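Local coordinates for Non-fluorescent flavoprotein (Photobacterium phosphoreum, PDB 1FVP), which binds two flavin mononucleotides per subunit, each bearing a covalently attached myristate, and may have alkanal monooxygenase activity like other members of the bacterial luciferase family, at residues P21-T24 / M25-L29; L32-D36 / E37-I41; D206-K209 / K210-V213; V213-D216 / L217-V221. All blocks are in the same frame, centred on the assembly; numbering follows the deposited sequence.

Contact 1 (P21-T24 / M25-L29). With FMA (6-(3-tetradecanoic acid) flavine mononucleotide), chain E.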
loop_
_atom_site.group_PDB
_atom_site.type_symbol
_atom_site.label_atom_id
_atom_site.label_comp_id
_atom_site.label_asym_id
_atom_site.label_seq_id
_atom_site.Cartn_x
_atom_site.Cartn_y
_atom_site.Cartn_z
ATOM N N PRO A 21 16.685 -1.314 17.300
ATOM C CA PRO A 21 15.448 -1.913 16.801
ATOM C C PRO A 21 14.115 -1.384 17.258
ATOM O O PRO A 21 13.139 -1.399 16.482
ATOM C CB PRO A 21 15.613 -3.392 17.171
ATOM C CG PRO A 21 17.094 -3.626 17.002
ATOM C CD PRO A 21 17.793 -2.299 17.223
ATOM N N SER A 22 14.022 -0.931 18.484
ATOM C CA SER A 22 12.793 -0.360 19.056
ATOM C C SER A 22 12.674 1.114 18.636
ATOM O O SER A 22 11.586 1.593 18.309
ATOM C CB SER A 22 12.792 -0.458 20.579
ATOM O OG SER A 22 13.683 -1.436 21.098
ATOM N N LYS A 23 13.800 1.813 18.669
ATOM C CA LYS A 23 13.962 3.215 18.361
ATOM C C LYS A 23 13.604 3.578 16.928
ATOM O O LYS A 23 12.894 4.582 16.725
ATOM C CB LYS A 23 15.357 3.821 18.598
ATOM C CG LYS A 23 15.241 5.354 18.637
ATOM C CD LYS A 23 16.504 6.092 18.288
ATOM C CE LYS A 23 17.367 6.433 19.487
ATOM N NZ LYS A 23 18.798 6.627 19.093
ATOM N N THR A 24 14.123 2.800 15.996
ATOM C CA THR A 24 13.845 3.050 14.567
ATOM C C THR A 24 12.339 3.234 14.383
ATOM O O THR A 24 11.870 4.086 13.616
ATOM C CB THR A 24 14.415 1.893 13.669
ATOM O OG1 THR A 24 15.837 2.164 13.497
ATOM C CG2 THR A 24 13.747 1.696 12.301
ATOM N N MET A 25 11.599 2.418 15.122
ATOM C CA MET A 25 10.156 2.452 15.012
ATOM C C MET A 25 9.456 3.566 15.741
ATOM O O MET A 25 8.419 4.047 15.218
ATOM C CB MET A 25 9.547 1.084 15.349
ATOM C CG MET A 25 8.470 0.896 14.301
ATOM S SD MET A 25 6.882 0.723 15.135
ATOM C CE MET A 25 5.838 0.444 13.687
ATOM N N ASN A 26 9.968 3.944 16.904
ATOM C CA ASN A 26 9.288 5.042 17.652
ATOM C C ASN A 26 9.391 6.321 16.832
ATOM O O ASN A 26 8.449 7.119 16.811
ATOM C CB ASN A 26 9.719 5.081 19.096
ATOM C CG ASN A 26 8.656 4.361 19.934
ATOM O OD1 ASN A 26 8.881 3.199 20.298
ATOM N ND2 ASN A 26 7.547 5.064 20.173
ATOM N N ASN A 27 10.514 6.447 16.155
ATOM C CA ASN A 27 10.828 7.568 15.261
ATOM C C ASN A 27 9.812 7.581 14.103
ATOM O O ASN A 27 9.263 8.629 13.746
ATOM C CB ASN A 27 12.258 7.440 14.722
ATOM C CG ASN A 27 13.340 7.469 15.784
ATOM O OD1 ASN A 27 13.141 7.070 16.937
ATOM N ND2 ASN A 27 14.501 7.996 15.379
ATOM N N ALA A 28 9.616 6.388 13.552
ATOM C CA ALA A 28 8.699 6.172 12.439
ATOM C C ALA A 28 7.259 6.385 12.886
ATOM O O ALA A 28 6.479 6.735 11.991
ATOM C CB ALA A 28 8.839 4.812 11.793
ATOM N N LEU A 29 6.980 6.199 14.160
ATOM C CA LEU A 29 5.599 6.393 14.682
ATOM C C LEU A 29 5.327 7.886 14.870
ATOM O O LEU A 29 4.192 8.404 14.864
ATOM C CB LEU A 29 5.489 5.521 15.907
ATOM C CG LEU A 29 4.416 4.477 16.086
ATOM C CD1 LEU A 29 4.457 3.373 15.034
ATOM C CD2 LEU A 29 4.665 3.813 17.447
HETATM N N1 FMA E . 11.391 -9.672 14.195
HETATM C C2 FMA E . 12.675 -9.807 14.538
HETATM O O2 FMA E . 13.410 -10.711 14.395
HETATM N N3 FMA E . 13.317 -8.682 15.194
HETATM C C4 FMA E . 12.646 -7.535 15.450
HETATM O O4 FMA E . 13.277 -6.653 16.004
HETATM C C4A FMA E . 11.268 -7.420 15.074
HETATM N N5 FMA E . 10.505 -6.366 15.269
HETATM C C5A FMA E . 9.217 -6.206 14.930
HETATM C C6 FMA E . 8.493 -5.050 15.195
HETATM C C7 FMA E . 7.176 -4.991 14.795
HETATM C C7M FMA E . 6.262 -3.738 15.032
HETATM C C8 FMA E . 6.534 -6.099 14.138
HETATM C C8M FMA E . 5.110 -6.071 13.695
HETATM C C9 FMA E . 7.281 -7.231 13.899
HETATM C C9A FMA E . 8.588 -7.349 14.269
HETATM N N10 FMA E . 9.395 -8.455 14.068
HETATM C C10 FMA E . 10.680 -8.616 14.400
HETATM C C1B FMA E . 8.792 -9.688 13.386
HETATM C C2B FMA E . 7.752 -10.429 14.335
HETATM O O2B FMA E . 8.159 -10.249 15.663
HETATM C C3B FMA E . 7.821 -11.887 13.920
HETATM O "O3'" FMA E . 9.116 -12.326 13.866
HETATM C C4B FMA E . 7.055 -12.112 12.615
HETATM O "O4'" FMA E . 6.443 -10.833 12.194
HETATM C C5B FMA E . 5.943 -13.142 12.926
HETATM O "O5'" FMA E . 5.244 -13.376 11.576
HETATM P P FMA E . 4.882 -14.794 10.986
HETATM O O1P FMA E . 5.163 -15.699 12.240
HETATM O O2P FMA E . 3.453 -14.710 10.764
HETATM O O3P FMA E . 5.565 -14.937 9.809
HETATM C "C1'" FMA E . 9.775 -4.239 18.391
HETATM O "O1'" FMA E . 9.194 -3.122 18.670
HETATM O "O2'" FMA E . 10.382 -4.876 19.283
HETATM C "C2'" FMA E . 10.137 -4.366 16.959
HETATM C "C3'" FMA E . 9.152 -3.942 15.890
HETATM C "C4'" FMA E . 9.521 -2.706 15.160
HETATM C "C5'" FMA E . 8.785 -2.278 13.913
HETATM C "C6'" FMA E . 9.581 -1.617 12.845
HETATM C "C7'" FMA E . 10.920 -2.239 12.483
HETATM C "C8'" FMA E . 11.781 -1.430 11.602
HETATM C "C9'" FMA E . 11.202 -0.856 10.302
HETATM C C11 FMA E . 10.686 0.546 10.496
HETATM C C12 FMA E . 9.220 0.776 10.602
HETATM C C13 FMA E . 8.383 0.930 9.386
HETATM C C14 FMA E . 7.798 2.278 9.091
HETATM C C15 FMA E . 6.327 2.441 9.314
#

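Contact 2 (L32-D36 / E37-I41)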
loop_
_atom_site.group_PDB
_atom_site.type_symbol
_atom_site.label_atom_id
_atom_site.label_comp_id
_atom_site.label_asym_id
_atom_site.label_seq_id
_atom_site.Cartn_x
_atom_site.Cartn_y
_atom_site.Cartn_z
ATOM N N LEU A 32 4.684 9.567 11.577
ATOM C CA LEU A 32 3.270 9.324 11.268
ATOM C C LEU A 32 2.377 10.271 12.076
ATOM O O LEU A 32 1.283 10.636 11.604
ATOM C CB LEU A 32 2.909 7.871 11.562
ATOM C CG LEU A 32 3.394 6.754 10.671
ATOM C CD1 LEU A 32 3.068 5.395 11.285
ATOM C CD2 LEU A 32 2.752 6.868 9.300
ATOM N N ARG A 33 2.880 10.581 13.276
ATOM C CA ARG A 33 2.109 11.475 14.160
ATOM C C ARG A 33 1.896 12.820 13.465
ATOM O O ARG A 33 0.756 13.309 13.381
ATOM C CB ARG A 33 2.731 11.668 15.539
ATOM C CG ARG A 33 1.804 12.444 16.482
ATOM C CD ARG A 33 2.479 12.855 17.748
ATOM N NE ARG A 33 3.642 13.680 17.492
ATOM C CZ ARG A 33 3.579 14.911 16.978
ATOM N NH1 ARG A 33 2.431 15.520 16.703
ATOM N NH2 ARG A 33 4.752 15.510 16.706
ATOM N N ILE A 34 3.001 13.368 12.986
ATOM C CA ILE A 34 2.986 14.676 12.299
ATOM C C ILE A 34 1.930 14.616 11.201
ATOM O O ILE A 34 1.006 15.434 11.114
ATOM C CB ILE A 34 4.425 15.020 11.790
ATOM C CG1 ILE A 34 5.386 14.722 12.958
ATOM C CG2 ILE A 34 4.529 16.455 11.243
ATOM C CD1 ILE A 34 6.875 15.077 12.777
ATOM N N ILE A 35 2.130 13.577 10.397
ATOM C CA ILE A 35 1.226 13.286 9.271
ATOM C C ILE A 35 -0.195 13.548 9.767
ATOM O O ILE A 35 -0.843 14.507 9.310
ATOM C CB ILE A 35 1.499 11.848 8.725
ATOM C CG1 ILE A 35 2.782 11.840 7.866
ATOM C CG2 ILE A 35 0.304 11.239 7.948
ATOM C CD1 ILE A 35 3.336 10.454 7.465
ATOM N N ASP A 36 -0.643 12.754 10.734
ATOM C CA ASP A 36 -2.001 12.917 11.266
ATOM C C ASP A 36 -2.286 14.296 11.843
ATOM O O ASP A 36 -3.111 15.021 11.220
ATOM C CB ASP A 36 -2.446 11.743 12.137
ATOM C CG ASP A 36 -3.161 10.657 11.341
ATOM O OD1 ASP A 36 -4.387 10.708 11.096
ATOM O OD2 ASP A 36 -2.479 9.684 10.922
ATOM N N GLU A 37 -1.659 14.671 12.946
ATOM C CA GLU A 37 -1.943 15.951 13.593
ATOM C C GLU A 37 -1.116 17.174 13.348
ATOM O O GLU A 37 -1.621 18.313 13.571
ATOM C CB GLU A 37 -2.017 15.665 15.112
ATOM C CG GLU A 37 -1.390 14.379 15.611
ATOM C CD GLU A 37 -1.685 13.883 16.993
ATOM O OE1 GLU A 37 -1.688 14.547 18.025
ATOM O OE2 GLU A 37 -1.930 12.643 17.030
ATOM N N ASP A 38 0.120 17.090 12.893
ATOM C CA ASP A 38 0.983 18.268 12.685
ATOM C C ASP A 38 1.209 18.659 11.232
ATOM O O ASP A 38 2.193 19.390 10.960
ATOM C CB ASP A 38 2.316 18.046 13.437
ATOM C CG ASP A 38 2.153 17.948 14.942
ATOM O OD1 ASP A 38 1.018 17.970 15.457
ATOM O OD2 ASP A 38 3.189 17.840 15.642
ATOM N N THR A 39 0.358 18.220 10.328
ATOM C CA THR A 39 0.502 18.536 8.893
ATOM C C THR A 39 -0.820 18.372 8.182
ATOM O O THR A 39 -1.873 18.231 8.839
ATOM C CB THR A 39 1.642 17.630 8.289
ATOM O OG1 THR A 39 1.560 16.387 9.036
ATOM C CG2 THR A 39 3.040 18.217 8.430
ATOM N N SER A 40 -0.796 18.380 6.874
ATOM C CA SER A 40 -1.943 18.240 5.972
ATOM C C SER A 40 -1.471 17.445 4.751
ATOM O O SER A 40 -1.614 16.237 4.616
ATOM C CB SER A 40 -2.472 19.581 5.502
ATOM O OG SER A 40 -3.302 20.214 6.444
ATOM N N ILE A 41 -0.853 18.196 3.879
ATOM C CA ILE A 41 -0.278 17.792 2.613
ATOM C C ILE A 41 0.300 16.403 2.588
ATOM O O ILE A 41 0.315 15.882 1.435
ATOM C CB ILE A 41 0.634 18.952 2.081
ATOM C CG1 ILE A 41 2.007 18.961 2.763
ATOM C CG2 ILE A 41 -0.110 20.320 2.265
ATOM C CD1 ILE A 41 3.090 19.806 2.040
#

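Contact 3 (D206-K209 / K210-V213)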
loop_
_atom_site.group_PDB
_atom_site.type_symbol
_atom_site.label_atom_id
_atom_site.label_comp_id
_atom_site.label_asym_id
_atom_site.label_seq_id
_atom_site.Cartn_x
_atom_site.Cartn_y
_atom_site.Cartn_z
ATOM N N ASP A 206 17.560 13.589 14.675
ATOM C CA ASP A 206 17.057 14.640 15.597
ATOM C C ASP A 206 15.572 14.888 15.403
ATOM O O ASP A 206 15.201 15.897 14.773
ATOM C CB ASP A 206 17.963 15.860 15.473
ATOM C CG ASP A 206 17.513 17.022 16.331
ATOM O OD1 ASP A 206 16.458 16.974 16.993
ATOM O OD2 ASP A 206 18.280 18.013 16.315
ATOM N N GLN A 207 14.737 14.033 15.960
ATOM C CA GLN A 207 13.287 14.157 15.809
ATOM C C GLN A 207 12.869 15.601 15.664
ATOM O O GLN A 207 12.321 15.942 14.590
ATOM C CB GLN A 207 12.481 13.382 16.825
ATOM C CG GLN A 207 11.804 12.164 16.218
ATOM C CD GLN A 207 12.766 11.187 15.601
ATOM O OE1 GLN A 207 13.338 10.308 16.242
ATOM N NE2 GLN A 207 12.995 11.311 14.299
ATOM N N ASN A 208 13.131 16.468 16.614
ATOM C CA ASN A 208 12.738 17.880 16.529
ATOM C C ASN A 208 13.107 18.529 15.205
ATOM O O ASN A 208 12.316 19.411 14.788
ATOM C CB ASN A 208 13.175 18.719 17.732
ATOM C CG ASN A 208 11.994 18.714 18.714
ATOM O OD1 ASN A 208 10.983 19.399 18.465
ATOM N ND2 ASN A 208 12.184 17.897 19.749
ATOM N N LYS A 209 14.222 18.121 14.631
ATOM C CA LYS A 209 14.599 18.711 13.330
ATOM C C LYS A 209 13.423 18.329 12.415
ATOM O O LYS A 209 12.676 19.229 12.040
ATOM C CB LYS A 209 15.831 18.197 12.642
ATOM C CG LYS A 209 16.475 19.177 11.677
ATOM C CD LYS A 209 17.941 18.822 11.459
ATOM C CE LYS A 209 18.189 17.403 11.014
ATOM N NZ LYS A 209 19.645 17.081 10.902
ATOM N N LYS A 210 13.368 17.023 12.212
ATOM C CA LYS A 210 12.365 16.345 11.373
ATOM C C LYS A 210 10.960 16.901 11.546
ATOM O O LYS A 210 10.329 17.262 10.519
ATOM C CB LYS A 210 12.407 14.835 11.498
ATOM C CG LYS A 210 11.117 14.136 11.084
ATOM C CD LYS A 210 11.306 12.634 10.968
ATOM C CE LYS A 210 10.906 11.872 12.217
ATOM N NZ LYS A 210 11.554 10.524 12.199
ATOM N N LYS A 211 10.475 17.007 12.771
ATOM C CA LYS A 211 9.123 17.570 12.964
ATOM C C LYS A 211 9.111 18.991 12.414
ATOM O O LYS A 211 8.085 19.420 11.880
ATOM C CB LYS A 211 8.631 17.544 14.400
ATOM C CG LYS A 211 7.420 18.420 14.680
ATOM C CD LYS A 211 7.125 18.614 16.151
ATOM C CE LYS A 211 8.272 19.236 16.908
ATOM N NZ LYS A 211 8.520 20.675 16.606
ATOM N N SER A 212 10.218 19.699 12.515
ATOM C CA SER A 212 10.291 21.089 12.039
ATOM C C SER A 212 10.442 21.229 10.547
ATOM O O SER A 212 9.913 22.204 9.970
ATOM C CB SER A 212 11.333 21.881 12.812
ATOM O OG SER A 212 10.764 22.100 14.111
ATOM N N VAL A 213 11.144 20.286 9.947
ATOM C CA VAL A 213 11.341 20.276 8.496
ATOM C C VAL A 213 10.047 19.763 7.837
ATOM O O VAL A 213 9.948 19.862 6.610
ATOM C CB VAL A 213 12.506 19.388 8.040
ATOM C CG1 VAL A 213 13.428 20.164 7.104
ATOM C CG2 VAL A 213 13.244 18.698 9.152
#

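Contact 4 (V213-D216 / L217-V221). With FMA (6-(3-tetradecanoic acid) flavine mononucleotide), chain D.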
loop_
_atom_site.group_PDB
_atom_site.type_symbol
_atom_site.label_atom_id
_atom_site.label_comp_id
_atom_site.label_asym_id
_atom_site.label_seq_id
_atom_site.Cartn_x
_atom_site.Cartn_y
_atom_site.Cartn_z
ATOM N N VAL A 213 11.144 20.286 9.947
ATOM C CA VAL A 213 11.341 20.276 8.496
ATOM C C VAL A 213 10.047 19.763 7.837
ATOM O O VAL A 213 9.948 19.862 6.610
ATOM C CB VAL A 213 12.506 19.388 8.040
ATOM C CG1 VAL A 213 13.428 20.164 7.104
ATOM C CG2 VAL A 213 13.244 18.698 9.152
ATOM N N MET A 214 9.146 19.211 8.637
ATOM C CA MET A 214 7.890 18.671 8.097
ATOM C C MET A 214 6.785 19.712 8.123
ATOM O O MET A 214 6.252 20.057 7.057
ATOM C CB MET A 214 7.476 17.355 8.737
ATOM C CG MET A 214 8.164 16.204 8.028
ATOM S SD MET A 214 7.645 14.666 8.850
ATOM C CE MET A 214 5.990 14.465 8.188
ATOM N N ILE A 215 6.468 20.211 9.302
ATOM C CA ILE A 215 5.401 21.223 9.365
ATOM C C ILE A 215 5.828 22.521 8.709
ATOM O O ILE A 215 4.922 23.358 8.508
ATOM C CB ILE A 215 4.736 21.322 10.763
ATOM C CG1 ILE A 215 5.045 22.663 11.478
ATOM C CG2 ILE A 215 5.037 20.109 11.682
ATOM C CD1 ILE A 215 3.719 23.453 11.783
ATOM N N ASP A 216 7.086 22.708 8.361
ATOM C CA ASP A 216 7.505 23.951 7.701
ATOM C C ASP A 216 6.851 24.014 6.298
ATOM O O ASP A 216 6.125 24.953 5.993
ATOM C CB ASP A 216 8.991 24.098 7.421
ATOM C CG ASP A 216 9.677 25.009 8.420
ATOM O OD1 ASP A 216 9.113 25.093 9.526
ATOM O OD2 ASP A 216 10.712 25.554 7.974
ATOM N N LEU A 217 7.273 23.008 5.575
ATOM C CA LEU A 217 6.950 22.656 4.204
ATOM C C LEU A 217 5.452 22.459 3.958
ATOM O O LEU A 217 4.939 22.642 2.847
ATOM C CB LEU A 217 7.809 21.411 3.912
ATOM C CG LEU A 217 7.267 20.496 2.835
ATOM C CD1 LEU A 217 7.185 21.258 1.520
ATOM C CD2 LEU A 217 8.255 19.352 2.683
ATOM N N ASN A 218 4.773 22.079 5.023
ATOM C CA ASN A 218 3.322 21.864 5.042
ATOM C C ASN A 218 2.726 23.262 4.818
ATOM O O ASN A 218 1.966 23.547 3.909
ATOM C CB ASN A 218 2.914 21.302 6.393
ATOM C CG ASN A 218 1.419 21.451 6.634
ATOM O OD1 ASN A 218 0.942 22.535 6.999
ATOM N ND2 ASN A 218 0.708 20.347 6.429
ATOM N N ASN A 219 3.164 24.106 5.723
ATOM C CA ASN A 219 2.823 25.530 5.843
ATOM C C ASN A 219 3.303 26.315 4.622
ATOM O O ASN A 219 2.975 27.491 4.411
ATOM C CB ASN A 219 3.330 25.995 7.208
ATOM C CG ASN A 219 2.554 25.348 8.344
ATOM O OD1 ASN A 219 2.078 26.056 9.257
ATOM N ND2 ASN A 219 2.403 24.030 8.316
ATOM N N GLN A 220 4.072 25.603 3.816
ATOM C CA GLN A 220 4.633 26.104 2.574
ATOM C C GLN A 220 3.675 25.721 1.434
ATOM O O GLN A 220 3.150 26.636 0.776
ATOM C CB GLN A 220 6.026 25.612 2.202
ATOM C CG GLN A 220 6.637 26.542 1.168
ATOM C CD GLN A 220 7.945 26.046 0.629
ATOM O OE1 GLN A 220 8.326 24.889 0.767
ATOM N NE2 GLN A 220 8.644 26.973 -0.020
ATOM N N VAL A 221 3.482 24.434 1.232
ATOM C CA VAL A 221 2.574 23.984 0.155
ATOM C C VAL A 221 1.178 24.531 0.425
ATOM O O VAL A 221 0.593 25.232 -0.420
ATOM C CB VAL A 221 2.625 22.462 0.017
ATOM C CG1 VAL A 221 1.662 21.954 -1.043
ATOM C CG2 VAL A 221 4.036 21.988 -0.251
HETATM N N1 FMA D . 5.865 24.182 -10.525
HETATM C C2 FMA D . 4.641 23.651 -10.490
HETATM O O2 FMA D . 3.925 23.398 -11.385
HETATM N N3 FMA D . 4.054 23.312 -9.201
HETATM C C4 FMA D . 4.725 23.529 -8.054
HETATM O O4 FMA D . 4.193 23.237 -7.005
HETATM C C4A FMA D . 6.033 24.103 -8.113
HETATM N N5 FMA D . 6.769 24.358 -7.061
HETATM C C5A FMA D . 7.999 24.897 -7.054
HETATM C C6 FMA D . 8.709 25.130 -5.880
HETATM C C7 FMA D . 9.961 25.685 -5.977
HETATM C C7M FMA D . 10.862 25.988 -4.729
HETATM C C8 FMA D . 10.539 26.033 -7.254
HETATM C C8M FMA D . 11.895 26.641 -7.409
HETATM C C9 FMA D . 9.804 25.792 -8.395
HETATM C C9A FMA D . 8.561 25.233 -8.366
HETATM N N10 FMA D . 7.776 24.957 -9.479
HETATM C C10 FMA D . 6.554 24.427 -9.468
HETATM C C1B FMA D . 8.316 25.282 -10.873
HETATM C C2B FMA D . 7.745 24.363 -12.036
HETATM O O2B FMA D . 8.940 23.940 -12.666
HETATM C C3B FMA D . 6.838 25.183 -12.925
HETATM O "O3'" FMA D . 6.358 26.308 -12.261
HETATM C C4B FMA D . 5.651 24.430 -13.535
HETATM O "O4'" FMA D . 6.114 23.274 -14.321
HETATM C C5B FMA D . 4.846 25.359 -14.486
HETATM O "O5'" FMA D . 4.860 24.665 -15.871
HETATM P P FMA D . 5.244 25.286 -17.273
HETATM O O1P FMA D . 4.057 26.295 -17.458
HETATM O O2P FMA D . 6.523 25.951 -17.128
HETATM O O3P FMA D . 5.382 24.247 -18.173
HETATM C "C1'" FMA D . 6.809 26.018 -2.871
HETATM O "O1'" FMA D . 7.950 26.485 -2.494
HETATM O "O2'" FMA D . 5.779 26.477 -2.368
HETATM C "C2'" FMA D . 6.823 25.541 -4.286
HETATM C "C3'" FMA D . 8.086 24.730 -4.608
HETATM C "C4'" FMA D . 7.758 23.276 -4.455
HETATM C "C5'" FMA D . 8.049 22.567 -3.153
HETATM C "C6'" FMA D . 8.696 21.217 -3.338
HETATM C "C7'" FMA D . 8.403 20.264 -2.187
HETATM C "C8'" FMA D . 9.561 19.788 -1.416
HETATM C "C9'" FMA D . 10.249 18.492 -1.807
HETATM C C11 FMA D . 11.602 18.321 -1.187
HETATM C C12 FMA D . 11.907 18.745 0.202
HETATM C C13 FMA D . 13.238 18.436 0.801
HETATM C C14 FMA D . 13.459 18.840 2.223
HETATM C C15 FMA D . 12.955 20.209 2.582
#

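Contact 1 (P21-T24 / M25-L29)
Asn27 N reaches back to Lys23 O near the beginning of helix 23-38, the connecting helix of a beta-alpha-beta unit that lies between strands 6-11 and 42-48. The backbone supplies the bonds: this one spans 3.1 Å, and Asn26 N to Ser22 O and Ala28 N to Thr24 O repeat the i to i+4 pattern. Ser22 O also draws a weak bond from Met25 N.

Side-chain packing follows. The aliphatic part of Lys23 runs across the Asn27 side chain, its CG lying 4.0 Å from Asn27 CG.

Contacts with the flavin's fatty acid make up the third kind, and here Thr24, Met25 and Ala28 are pocket residues, all apolar in what they offer. Thr24 keeps OG1 beside the backbone N (chi1 -81°), which leaves CG2 on the anti side and brings this methyl 3.7 Å from C11 of the acyl chain. Met25, bent at chi2, passes across the chain near C5' and C6', with SD 3.8 Å from C5'. Phe65 of the second subunit packs on the same Met25, while Tyr88 of that subunit hydrogen-bonds the ligand, so the pocket is built from both chains. Farther along the tail, Ala28 CB rests 3.8 Å from C14.

Contact 2 (L32-D36 / E37-I41)
Arg33 curls its guanidinium group over the C-terminal part of helix 23-38 to meet the carboxylate of Asp38, five residues on. The salt bridge is centred on one oxygen: Arg33 NH1 donates to Asp38 OD2 at 2.7 Å, and NH2 adds a weak bond to the same OD2 at 3.0 Å. The oxygen lies in the guanidinium plane, yet the arginine approaches it from above the carboxylate plane; the two flat groups are turned 63° apart. A bend at chi3 (58°) folds the arginine tip back toward Asp38, and Glu30 holds NE in a second salt bridge. With an acid at NE and another at its far edge, the guanidinium is probably fixed in rotation.

Glu37 crosses the same arginine at about a right angle. Its OE2 sits 3.8 Å from Arg33 CG, whereas OE1 is 4.4 Å from NH1, near enough for attraction but beyond a salt bridge.

Ile34 CG2 touches two neighbours, 3.5 Å from Asp38 CB and 3.6 Å from Thr39 CG2. Backbone bonds from Glu37 N to Arg33 O and from Asp38 N to Ile34 O keep the i to i+4 spacing.

Ile35 packs on Val8 of strand 6-11 and Ile45 of strand 42-48, and Leu32 also meets Leu72 of the second subunit. A helix that passes through a short loop into the next parallel strand is characteristic of the beta-alpha-beta crossover, the repeating element of the beta/alpha fold of the luciferase family.

Contact 3 (D206-K209 / K210-V213)
The opening turns of helix 207-227 link Gln207 to Lys211 behind an N-cap aspartate. Asp206 occupies the cap, its OD1 accepting a weak bond from Lys209 N at 3.4 Å. Lys211 N then donates to Gln207 O at 2.8 Å, and Val213 N to Lys209 O follows the same spacing. Asn208 O takes two donors: Ser212 N at 3.1 Å and, more weakly, Ser212 OG at 3.2 Å, the hydroxyl being turned back over the helix beside its own backbone N (chi1 -73°).

Three pairs of side chains run alongside one another, each pair pointing the same way. Gln207 accompanies Lys210, whose chain kinks at chi3. Asn208 accompanies Lys211, which, bent at chi3, brings CE to 3.1 Å from Asn208 OD1. Lys209 lies along Val213 with CG 4.1 Å from CG2, an apolar touch made by the aliphatic part of a lysine.

The amine of Lys210 finds its strongest partner in Thr31 OG1 of helix 23-38, with a weaker bond to Asn27 O and a long, weak ion pair to Glu202. A buried ammonium supplied mainly with neutral oxygens probably gains only modest charge compensation there, while the Asp206 carboxylate would sit favourably at the positive helix start.

Contact 4 (V213-D216 / L217-V221)
Val213 O lies 3.8 Å from Leu217 CB, beginning a run of i to i+4 contacts along helix 207-227. Next comes Met214, whose carbonyl is gripped twice: Asn218 N donates to Met214 O at 3.2 Å, and Tyr42 OH adds a second hydrogen bond from the start of strand 42-48. Ile215 O receives a weak bond from Asn219 N. The two side chains lie side by side and point the same way, with Ile215 CD1 3.8 Å from Asn219 ND2; the isoleucine also packs on Ile34 and Asp38 of helix 23-38. Last in the segment, Asp216 sets its backbone O 3.8 Å from Gln220 CB.

The residues that follow meet the fatty acid of a bound flavin. Leu217 CD1 stands 4.0 Å from C7' of the acyl chain, offering it an apolar surface. Gln220 has CG anti to the backbone N (chi1 -161°) and stays extended beyond it, a shape that carries the amide out to the fatty-acid carboxylate, where NE2 lies 2.6 Å from O1'. Asn193 OD1 and Asn2 O hydrogen-bond the same ligand. Apolar contact along the tail and an amide at its acid head are what this second site, for myristate-bearing flavin, takes from the helix.

In the fold
The four contacts lie along two helices and their adjoining ends. Contacts 1 and 2 follow each other along helix 23-38, centres 17 Å apart; contacts 3 and 4 follow along helix 207-227, centres 11 Å apart and sharing Val213. The helices are neighbours. Contact 3 touches contact 1 through Asn27 and Lys210 and contact 2 through Ile34 and Lys211, while contacts 2 and 4, only 10 Å between centres, meet where Asn218 reaches Thr39 and Ser40 and Val221 touches Ile41. Contacts 1 and 4 lie 22 Å apart and do not touch. Each borders a different flavin, so this helix pair serves two sites, the first completed by the second subunit.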